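Local structure of M157 (Murid herpesvirus 1, 2NYK) at residues 37-42 with 162-167; 69-74 with 158-163; 103-108 with 151-156. The protein is a viral MHC class I-like glycoprotein that serves as a ligand for Ly49 receptors of mouse natural killer cells. The protein carries 1 engineered substitution. One frame throughout, in Å; residues are numbered along the deposited sequence.

Contact 1: residues 37-42 with 162-167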
loop_
_atom_site.group_PDB
_atom_site.type_symbol
_atom_site.label_atom_id
_atom_site.label_comp_id
_atom_site.label_asym_id
_atom_site.label_seq_id
_atom_site.Cartn_x
_atom_site.Cartn_y
_atom_site.Cartn_z
ATOM N N ARG A 37 -0.623 4.561 -12.221
ATOM C CA ARG A 37 -1.872 4.159 -11.571
ATOM C C ARG A 37 -1.527 3.090 -10.556
ATOM O O ARG A 37 -0.764 2.169 -10.864
ATOM C CB ARG A 37 -2.847 3.563 -12.598
ATOM C CG ARG A 37 -3.429 4.566 -13.576
ATOM C CD ARG A 37 -3.931 3.839 -14.810
ATOM N NE ARG A 37 -2.837 3.458 -15.702
ATOM C CZ ARG A 37 -2.920 2.547 -16.672
ATOM N NH1 ARG A 37 -4.049 1.861 -16.883
ATOM N NH2 ARG A 37 -1.861 2.321 -17.434
ATOM N N THR A 38 -2.107 3.183 -9.364
ATOM C CA THR A 38 -1.812 2.220 -8.306
ATOM C C THR A 38 -3.029 1.879 -7.460
ATOM O O THR A 38 -3.988 2.654 -7.365
ATOM C CB THR A 38 -0.703 2.706 -7.325
ATOM O OG1 THR A 38 -1.174 3.840 -6.595
ATOM C CG2 THR A 38 0.574 3.066 -8.050
ATOM N N ILE A 39 -2.981 0.704 -6.854
ATOM C CA ILE A 39 -4.012 0.288 -5.919
ATOM C C ILE A 39 -3.275 -0.178 -4.683
ATOM O O ILE A 39 -2.319 -0.952 -4.792
ATOM C CB ILE A 39 -4.872 -0.870 -6.457
ATOM C CG1 ILE A 39 -5.624 -0.476 -7.734
ATOM C CG2 ILE A 39 -5.903 -1.334 -5.371
ATOM C CD1 ILE A 39 -6.296 -1.656 -8.352
ATOM N N SER A 40 -3.744 0.276 -3.516
ATOM C CA SER A 40 -3.217 -0.146 -2.232
ATOM C C SER A 40 -4.437 -0.569 -1.427
ATOM O O SER A 40 -5.573 -0.211 -1.783
ATOM C CB SER A 40 -2.537 1.037 -1.529
ATOM O OG SER A 40 -1.688 1.725 -2.461
ATOM N N VAL A 41 -4.215 -1.298 -0.336
ATOM C CA VAL A 41 -5.314 -1.688 0.512
ATOM C C VAL A 41 -4.888 -1.414 1.927
ATOM O O VAL A 41 -3.700 -1.490 2.237
ATOM C CB VAL A 41 -5.701 -3.177 0.380
ATOM C CG1 VAL A 41 -6.135 -3.511 -1.060
ATOM C CG2 VAL A 41 -4.537 -4.068 0.818
ATOM N N ASP A 42 -5.871 -1.104 2.758
ATOM C CA ASP A 42 -5.669 -0.841 4.182
ATOM C C ASP A 42 -4.603 0.194 4.473
ATOM O O ASP A 42 -3.834 0.065 5.428
ATOM C CB ASP A 42 -5.428 -2.149 4.945
ATOM C CG ASP A 42 -6.717 -2.870 5.220
ATOM O OD1 ASP A 42 -7.762 -2.201 5.103
ATOM O OD2 ASP A 42 -6.710 -4.071 5.557
ATOM N N ASN A 162 -15.721 -8.904 -2.743
ATOM C CA ASN A 162 -15.642 -10.329 -3.100
ATOM C C ASN A 162 -14.291 -10.682 -3.727
ATOM O O ASN A 162 -13.677 -11.689 -3.393
ATOM C CB ASN A 162 -16.802 -10.734 -4.017
ATOM C CG ASN A 162 -16.688 -12.177 -4.510
ATOM O OD1 ASN A 162 -16.224 -12.422 -5.625
ATOM N ND2 ASN A 162 -17.108 -13.130 -3.679
ATOM N N ARG A 163 -13.831 -9.809 -4.615
ATOM C CA ARG A 163 -12.547 -9.975 -5.310
ATOM C C ARG A 163 -11.327 -9.843 -4.397
ATOM O O ARG A 163 -10.334 -10.565 -4.578
ATOM C CB ARG A 163 -12.430 -8.953 -6.447
ATOM C CG ARG A 163 -13.188 -9.317 -7.667
ATOM C CD ARG A 163 -13.413 -8.111 -8.619
ATOM N NE ARG A 163 -12.172 -7.496 -9.080
ATOM C CZ ARG A 163 -11.185 -8.152 -9.683
ATOM N NH1 ARG A 163 -11.276 -9.461 -9.898
ATOM N NH2 ARG A 163 -10.096 -7.501 -10.072
ATOM N N TRP A 164 -11.402 -8.942 -3.416
ATOM C CA TRP A 164 -10.230 -8.581 -2.602
ATOM C C TRP A 164 -10.168 -9.102 -1.176
ATOM O O TRP A 164 -9.090 -9.124 -0.584
ATOM C CB TRP A 164 -10.058 -7.056 -2.579
ATOM C CG TRP A 164 -9.590 -6.558 -3.930
ATOM C CD1 TRP A 164 -10.366 -6.218 -5.011
ATOM C CD2 TRP A 164 -8.238 -6.352 -4.319
ATOM N NE1 TRP A 164 -9.565 -5.817 -6.054
ATOM C CE2 TRP A 164 -8.250 -5.901 -5.650
ATOM C CE3 TRP A 164 -7.008 -6.505 -3.661
ATOM C CZ2 TRP A 164 -7.070 -5.591 -6.342
ATOM C CZ3 TRP A 164 -5.848 -6.225 -4.354
ATOM C CH2 TRP A 164 -5.886 -5.773 -5.675
ATOM N N ARG A 165 -11.303 -9.500 -0.609
ATOM C CA ARG A 165 -11.331 -9.906 0.789
ATOM C C ARG A 165 -10.211 -10.882 1.174
ATOM O O ARG A 165 -9.478 -10.630 2.103
ATOM C CB ARG A 165 -12.684 -10.505 1.175
ATOM C CG ARG A 165 -12.646 -11.113 2.549
ATOM C CD ARG A 165 -14.037 -11.419 3.086
ATOM N NE ARG A 165 -14.745 -12.444 2.324
ATOM C CZ ARG A 165 -14.524 -13.759 2.414
ATOM N NH1 ARG A 165 -13.590 -14.231 3.225
ATOM N NH2 ARG A 165 -15.264 -14.607 1.699
ATOM N N SER A 166 -10.112 -12.001 0.465
ATOM C CA SER A 166 -9.105 -13.012 0.764
ATOM C C SER A 166 -7.681 -12.427 0.711
ATOM O O SER A 166 -6.865 -12.714 1.567
ATOM C CB SER A 166 -9.241 -14.177 -0.219
ATOM O OG SER A 166 -8.182 -15.104 -0.046
ATOM N N THR A 167 -7.402 -11.610 -0.300
ATOM C CA THR A 167 -6.096 -10.948 -0.441
ATOM C C THR A 167 -5.791 -10.083 0.771
ATOM O O THR A 167 -4.720 -10.168 1.338
ATOM C CB THR A 167 -6.045 -10.101 -1.737
ATOM O OG1 THR A 167 -6.221 -10.975 -2.850
ATOM C CG2 THR A 167 -4.690 -9.366 -1.869
#

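Contact 2: residues 69-74 with 158-163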
loop_
_atom_site.group_PDB
_atom_site.type_symbol
_atom_site.label_atom_id
_atom_site.label_comp_id
_atom_site.label_asym_id
_atom_site.label_seq_id
_atom_site.Cartn_x
_atom_site.Cartn_y
_atom_site.Cartn_z
ATOM N N THR A 69 -10.888 -4.938 -18.145
ATOM C CA THR A 69 -12.326 -4.708 -17.999
ATOM C C THR A 69 -12.840 -4.776 -16.561
ATOM O O THR A 69 -14.031 -4.524 -16.308
ATOM C CB THR A 69 -13.147 -5.671 -18.873
ATOM O OG1 THR A 69 -12.940 -7.006 -18.408
ATOM C CG2 THR A 69 -12.758 -5.551 -20.357
ATOM N N ASP A 70 -11.959 -5.106 -15.621
ATOM C CA ASP A 70 -12.327 -5.153 -14.200
ATOM C C ASP A 70 -12.600 -3.727 -13.680
ATOM O O ASP A 70 -12.003 -2.764 -14.176
ATOM C CB ASP A 70 -11.220 -5.837 -13.370
ATOM C CG ASP A 70 -11.286 -7.361 -13.435
ATOM O OD1 ASP A 70 -12.393 -7.946 -13.278
ATOM O OD2 ASP A 70 -10.220 -7.985 -13.618
ATOM N N ILE A 71 -13.498 -3.606 -12.696
ATOM C CA ILE A 71 -13.892 -2.291 -12.159
ATOM C C ILE A 71 -12.698 -1.449 -11.696
ATOM O O ILE A 71 -12.618 -0.269 -12.016
ATOM C CB ILE A 71 -14.979 -2.403 -11.000
ATOM C CG1 ILE A 71 -15.256 -1.036 -10.375
ATOM C CG2 ILE A 71 -14.545 -3.340 -9.903
ATOM C CD1 ILE A 71 -16.001 -0.111 -11.310
ATOM N N GLU A 72 -11.752 -2.060 -10.984
ATOM C CA GLU A 72 -10.575 -1.323 -10.485
ATOM C C GLU A 72 -9.784 -0.698 -11.612
ATOM O O GLU A 72 -9.427 0.474 -11.536
ATOM C CB GLU A 72 -9.653 -2.213 -9.642
ATOM C CG GLU A 72 -10.333 -2.987 -8.510
ATOM C CD GLU A 72 -10.929 -4.318 -8.966
ATOM O OE1 GLU A 72 -11.549 -4.377 -10.045
ATOM O OE2 GLU A 72 -10.820 -5.306 -8.222
ATOM N N TYR A 73 -9.523 -1.492 -12.657
ATOM C CA TYR A 73 -8.763 -1.037 -13.818
ATOM C C TYR A 73 -9.483 0.097 -14.524
ATOM O O TYR A 73 -8.889 1.126 -14.848
ATOM C CB TYR A 73 -8.515 -2.176 -14.825
ATOM C CG TYR A 73 -7.867 -1.641 -16.097
ATOM C CD1 TYR A 73 -6.487 -1.664 -16.253
ATOM C CD2 TYR A 73 -8.631 -1.044 -17.109
ATOM C CE1 TYR A 73 -5.878 -1.133 -17.396
ATOM C CE2 TYR A 73 -8.028 -0.512 -18.253
ATOM C CZ TYR A 73 -6.649 -0.564 -18.383
ATOM O OH TYR A 73 -6.022 -0.036 -19.499
ATOM N N VAL A 74 -10.767 -0.110 -14.785
ATOM C CA VAL A 74 -11.578 0.878 -15.487
ATOM C C VAL A 74 -11.695 2.180 -14.684
ATOM O O VAL A 74 -11.599 3.258 -15.261
ATOM C CB VAL A 74 -12.981 0.297 -15.833
ATOM C CG1 VAL A 74 -13.942 1.383 -16.320
ATOM C CG2 VAL A 74 -12.849 -0.819 -16.887
ATOM N N ARG A 158 -19.915 -4.735 -3.658
ATOM C CA ARG A 158 -19.986 -6.205 -3.513
ATOM C C ARG A 158 -18.927 -6.943 -4.334
ATOM O O ARG A 158 -18.268 -7.847 -3.831
ATOM C CB ARG A 158 -21.362 -6.750 -3.912
ATOM C CG ARG A 158 -22.502 -6.389 -2.973
ATOM C CD ARG A 158 -23.847 -6.884 -3.570
ATOM N NE ARG A 158 -24.992 -6.693 -2.672
ATOM C CZ ARG A 158 -25.606 -5.525 -2.465
ATOM N NH1 ARG A 158 -25.172 -4.427 -3.085
ATOM N NH2 ARG A 158 -26.658 -5.457 -1.637
ATOM N N GLU A 159 -18.781 -6.556 -5.607
ATOM C CA GLU A 159 -17.813 -7.193 -6.478
ATOM C C GLU A 159 -16.377 -6.970 -5.972
ATOM O O GLU A 159 -15.581 -7.907 -5.938
ATOM C CB GLU A 159 -17.959 -6.692 -7.926
ATOM C CG GLU A 159 -17.237 -7.568 -8.913
ATOM C CD GLU A 159 -17.240 -7.022 -10.328
ATOM O OE1 GLU A 159 -18.158 -6.233 -10.697
ATOM O OE2 GLU A 159 -16.319 -7.411 -11.082
ATOM N N ILE A 160 -16.054 -5.725 -5.610
ATOM C CA ILE A 160 -14.703 -5.380 -5.118
ATOM C C ILE A 160 -14.338 -6.156 -3.856
ATOM O O ILE A 160 -13.277 -6.776 -3.786
ATOM C CB ILE A 160 -14.547 -3.853 -4.905
ATOM C CG1 ILE A 160 -14.773 -3.090 -6.240
ATOM C CG2 ILE A 160 -13.156 -3.538 -4.391
ATOM C CD1 ILE A 160 -14.997 -1.550 -6.070
ATOM N N LYS A 161 -15.219 -6.125 -2.859
ATOM C CA LYS A 161 -15.022 -6.872 -1.616
ATOM C C LYS A 161 -14.876 -8.363 -1.873
ATOM O O LYS A 161 -13.973 -9.002 -1.338
ATOM C CB LYS A 161 -16.177 -6.601 -0.643
ATOM C CG LYS A 161 -16.262 -5.145 -0.157
ATOM C CD LYS A 161 -17.165 -4.995 1.074
ATOM C CE LYS A 161 -16.407 -5.299 2.378
ATOM N NZ LYS A 161 -17.372 -5.324 3.528
ATOM N N ASN A 162 -15.721 -8.904 -2.743
ATOM C CA ASN A 162 -15.642 -10.329 -3.100
ATOM C C ASN A 162 -14.291 -10.682 -3.727
ATOM O O ASN A 162 -13.677 -11.689 -3.393
ATOM C CB ASN A 162 -16.802 -10.734 -4.017
ATOM C CG ASN A 162 -16.688 -12.177 -4.510
ATOM O OD1 ASN A 162 -16.224 -12.422 -5.625
ATOM N ND2 ASN A 162 -17.108 -13.130 -3.679
ATOM N N ARG A 163 -13.831 -9.809 -4.615
ATOM C CA ARG A 163 -12.547 -9.975 -5.310
ATOM C C ARG A 163 -11.327 -9.843 -4.397
ATOM O O ARG A 163 -10.334 -10.565 -4.578
ATOM C CB ARG A 163 -12.430 -8.953 -6.447
ATOM C CG ARG A 163 -13.188 -9.317 -7.667
ATOM C CD ARG A 163 -13.413 -8.111 -8.619
ATOM N NE ARG A 163 -12.172 -7.496 -9.080
ATOM C CZ ARG A 163 -11.185 -8.152 -9.683
ATOM N NH1 ARG A 163 -11.276 -9.461 -9.898
ATOM N NH2 ARG A 163 -10.096 -7.501 -10.072
HETATM O O HOH W 1 -13.802 -6.513 -11.137
#

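Contact 3: residues 103-108 with 151-156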
loop_
_atom_site.group_PDB
_atom_site.type_symbol
_atom_site.label_atom_id
_atom_site.label_comp_id
_atom_site.label_asym_id
_atom_site.label_seq_id
_atom_site.Cartn_x
_atom_site.Cartn_y
_atom_site.Cartn_z
ATOM N N CYS A 103 -10.841 4.922 0.127
ATOM C CA CYS A 103 -12.196 4.411 0.366
ATOM C C CYS A 103 -12.264 3.353 1.470
ATOM O O CYS A 103 -11.443 2.429 1.507
ATOM C CB CYS A 103 -12.764 3.819 -0.928
ATOM S SG CYS A 103 -12.833 4.985 -2.292
ATOM N N LEU A 104 -13.252 3.501 2.345
ATOM C CA LEU A 104 -13.527 2.539 3.384
ATOM C C LEU A 104 -14.720 1.706 2.967
ATOM O O LEU A 104 -15.776 2.254 2.671
ATOM C CB LEU A 104 -13.851 3.260 4.699
ATOM C CG LEU A 104 -14.395 2.455 5.892
ATOM C CD1 LEU A 104 -13.401 1.410 6.414
ATOM C CD2 LEU A 104 -14.798 3.409 7.021
ATOM N N PHE A 105 -14.548 0.387 2.957
ATOM C CA PHE A 105 -15.625 -0.528 2.601
ATOM C C PHE A 105 -16.226 -1.092 3.871
ATOM O O PHE A 105 -15.659 -1.993 4.478
ATOM C CB PHE A 105 -15.119 -1.648 1.690
ATOM C CG PHE A 105 -14.630 -1.166 0.358
ATOM C CD1 PHE A 105 -15.512 -0.679 -0.580
ATOM C CD2 PHE A 105 -13.287 -1.175 0.048
ATOM C CE1 PHE A 105 -15.071 -0.209 -1.812
ATOM C CE2 PHE A 105 -12.832 -0.704 -1.192
ATOM C CZ PHE A 105 -13.726 -0.226 -2.125
ATOM N N LEU A 106 -17.365 -0.534 4.272
ATOM C CA LEU A 106 -18.050 -0.917 5.497
ATOM C C LEU A 106 -19.397 -1.576 5.149
ATOM O O LEU A 106 -20.293 -0.917 4.612
ATOM C CB LEU A 106 -18.263 0.318 6.384
ATOM C CG LEU A 106 -18.806 0.095 7.802
ATOM C CD1 LEU A 106 -17.934 -0.881 8.590
ATOM C CD2 LEU A 106 -18.938 1.425 8.552
ATOM N N GLY A 107 -19.528 -2.874 5.437
ATOM C CA GLY A 107 -20.671 -3.636 4.933
ATOM C C GLY A 107 -20.615 -3.542 3.430
ATOM O O GLY A 107 -19.583 -3.849 2.814
ATOM N N PHE A 108 -21.707 -3.089 2.828
ATOM C CA PHE A 108 -21.691 -2.801 1.393
ATOM C C PHE A 108 -21.789 -1.305 1.109
ATOM O O PHE A 108 -22.211 -0.896 0.029
ATOM C CB PHE A 108 -22.784 -3.590 0.653
ATOM C CG PHE A 108 -22.514 -5.087 0.559
ATOM C CD1 PHE A 108 -21.212 -5.591 0.571
ATOM C CD2 PHE A 108 -23.573 -5.980 0.411
ATOM C CE1 PHE A 108 -20.976 -6.970 0.449
ATOM C CE2 PHE A 108 -23.349 -7.343 0.300
ATOM C CZ PHE A 108 -22.048 -7.837 0.325
ATOM N N TYR A 151 -19.435 7.309 -6.595
ATOM C CA TYR A 151 -20.638 6.600 -7.050
ATOM C C TYR A 151 -20.284 5.262 -7.727
ATOM O O TYR A 151 -20.845 4.236 -7.383
ATOM C CB TYR A 151 -21.488 7.496 -7.980
ATOM C CG TYR A 151 -22.486 6.709 -8.809
ATOM C CD1 TYR A 151 -23.696 6.262 -8.255
ATOM C CD2 TYR A 151 -22.202 6.380 -10.135
ATOM C CE1 TYR A 151 -24.614 5.520 -9.018
ATOM C CE2 TYR A 151 -23.106 5.632 -10.901
ATOM C CZ TYR A 151 -24.304 5.209 -10.340
ATOM O OH TYR A 151 -25.183 4.476 -11.118
ATOM N N MET A 152 -19.337 5.294 -8.666
ATOM C CA MET A 152 -18.857 4.105 -9.367
ATOM C C MET A 152 -18.307 3.049 -8.418
ATOM O O MET A 152 -18.577 1.863 -8.573
ATOM C CB MET A 152 -17.814 4.471 -10.424
ATOM C CG MET A 152 -17.217 3.245 -11.168
ATOM S SD MET A 152 -16.240 3.603 -12.663
ATOM C CE MET A 152 -17.436 3.357 -13.958
ATOM N N ILE A 153 -17.498 3.475 -7.454
ATOM C CA ILE A 153 -17.001 2.559 -6.437
ATOM C C ILE A 153 -18.169 1.986 -5.605
ATOM O O ILE A 153 -18.284 0.768 -5.430
ATOM C CB ILE A 153 -15.951 3.275 -5.545
ATOM C CG1 ILE A 153 -14.714 3.641 -6.391
ATOM C CG2 ILE A 153 -15.572 2.378 -4.349
ATOM C CD1 ILE A 153 -13.888 4.700 -5.756
ATOM N N LYS A 154 -19.027 2.875 -5.102
ATOM C CA LYS A 154 -20.199 2.498 -4.324
ATOM C C LYS A 154 -21.047 1.458 -5.062
ATOM O O LYS A 154 -21.434 0.436 -4.488
ATOM C CB LYS A 154 -21.044 3.743 -4.005
ATOM C CG LYS A 154 -22.385 3.437 -3.316
ATOM C CD LYS A 154 -22.169 2.711 -1.981
ATOM C CE LYS A 154 -23.492 2.160 -1.422
ATOM N NZ LYS A 154 -24.342 3.266 -0.876
ATOM N N SER A 155 -21.303 1.708 -6.343
ATOM C CA SER A 155 -22.133 0.824 -7.156
ATOM C C SER A 155 -21.554 -0.572 -7.362
ATOM O O SER A 155 -22.258 -1.464 -7.814
ATOM C CB SER A 155 -22.393 1.466 -8.507
ATOM O OG SER A 155 -22.907 2.768 -8.326
ATOM N N ASN A 156 -20.275 -0.751 -7.037
ATOM C CA ASN A 156 -19.595 -2.011 -7.297
ATOM C C ASN A 156 -18.951 -2.592 -6.046
ATOM O O ASN A 156 -18.066 -3.428 -6.134
ATOM C CB ASN A 156 -18.558 -1.815 -8.412
ATOM C CG ASN A 156 -19.203 -1.424 -9.729
ATOM O OD1 ASN A 156 -19.818 -2.255 -10.388
ATOM N ND2 ASN A 156 -19.108 -0.142 -10.091
#

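Contact 1: residues 37-42 with 162-167
Val41 CG1 lies 4.1 Å from Trp164 CE3, on the benzene half of the indole, and Ile39 CG2 comes to 4.4 Å from Trp164 CH2, farther along the same ring. Both methyls meet the indole obliquely, in apolar packing with no hydrogen bond across. Two residues apart on strand 35-41, Ile39 and Val41 turn their side chains to the helix, whereas Ser40 between them faces the other way. Trp164 extends from helix 157-173 with CG opposite its carbonyl carbon (chi1 -71°), which sends the indole out toward the strand. This is a helix laid over the antiparallel sheet of an MHC class I-like platform, and all three touching residues are buried. Val47 and Val48 of the adjoining strand 46-51, together with Pro64, also pack against Trp164, while Leu76 of helix 71-90 touches Ile39. At the pyrrole side of the indole, Trp164 NE1 hydrogen-bonds Glu72 OE2, a bond that gives the buried N-H a partner and restrains the rotation of the ring. Beyond Trp164 the helix is kinked: the backbone N atoms of Ser166 and Thr167 lack bonds to the preceding turn, and Thr167 OG1 is hydrogen-bonded to Ile62 O.

Contact 2: residues 69-74 with 158-163
Glu72 folds back at chi2 (86°) and Arg163 bends at chi3 (59°), and these two turns bring carboxylate and guanidinium together from opposite directions. They join the start of helix 71-90 to helix 157-173, the two helices lying on the sheet of the MHC class I-like platform. The shortest bond runs from Arg163 NE to Glu72 OE2, 2.7 Å, through the syn lone pair of the oxygen. Weak bonds from NE to OE1 and from NH2 to OE2 accompany it, and the Glu72 carboxylate sits at the guanidinium edge, its own plane perpendicular to it. Asp70 completes the salt-bridge network differently, its carboxylate stacked over one guanidinium face with the planes 18° apart. Asp70 OD2 is 3.6 Å from Arg163 NH2, a purely electrostatic pairing; Asp70 OD2 also accepts a hydrogen bond from Ser67 N. Glu72 OE2 accepts from Trp164 NE1 as well, and Arg163 NH2 donates to Asp65 O. The arginine probably offsets the charge of both acids. Beside this polar cluster, Ile71 CG2 meets Ile160 CG1 at 3.7 Å, the side chains crossing at about a right angle. A water lies between two carboxylates, 2.9 Å from Asp70 OD1 and 2.7 Å from Glu159 OE2.

Contact 3: residues 103-108 with 151-156
Phe105 and Ile153 cross at about a right angle, with Ile153 CG2 set at the rim of the phenyl ring, near its plane, 3.7 Å from Phe105 CE1. This edge-on approach packs helix 148-154 onto strand 96-106 of the antiparallel sheet that floors the MHC class I-like platform. The two branches of Ile153 divide the work. CG2 is directed to Phe105, whereas CG1, opposite the carbonyl carbon (chi1 -65°), carries CD1 on to Cys103, where it touches SG at 3.6 Å. That sulfur is tied to Cys112 in a disulfide linking strand 96-106 to its neighbour 109-118, so the isoleucine covers a covalently braced part of the sheet. Phe105 leaves its backbone at an angle to the helix, yet its ring swings nearer; it also touches Val157, Ile160 and Lys161 of helix 157-173. Val110 of strand 109-118 and Phe75 of helix 71-90 also touch the buried Ile153. Nearer the turn that follows the strand, the helix contributes Lys154. A bend at chi2 (60°) brings its methylene CE to 3.6 Å from Phe108 O; the further bend at chi4 turns only NZ, which makes a long, weak ion pair with Asp109. Within 151-156, Tyr151 O accepts from both Ser155 N and Ser155 OG, the hydroxyl coming from above the carbonyl plane. One residue on, Asn156 ND2 donates to Met152 O at 2.6 Å, the N-H...O angle being 149°.

How the contacts relate
All three contacts set helical segments of the MHC class I-like platform against each other or on its seven-stranded sheet. Contacts 1 and 2 share Asn162 and Arg163 of helix 157-173, with centres about 9 Å apart; the centre of contact 3 is about 10 Å from that of contact 2 and about 13 Å from that of contact 1. Along the chain the first segments come in the order 37-42, 69-74, 103-108, and both segments of contact 3 fall between those of contacts 1 and 2. Contact 2 touches both others, through Ile39 CD1 on Glu72 CB and Lys161 NZ near Gly107 O. Helices 71-90, 148-154 and 157-173 are thus joined over one sheet, consistent with the platform fold.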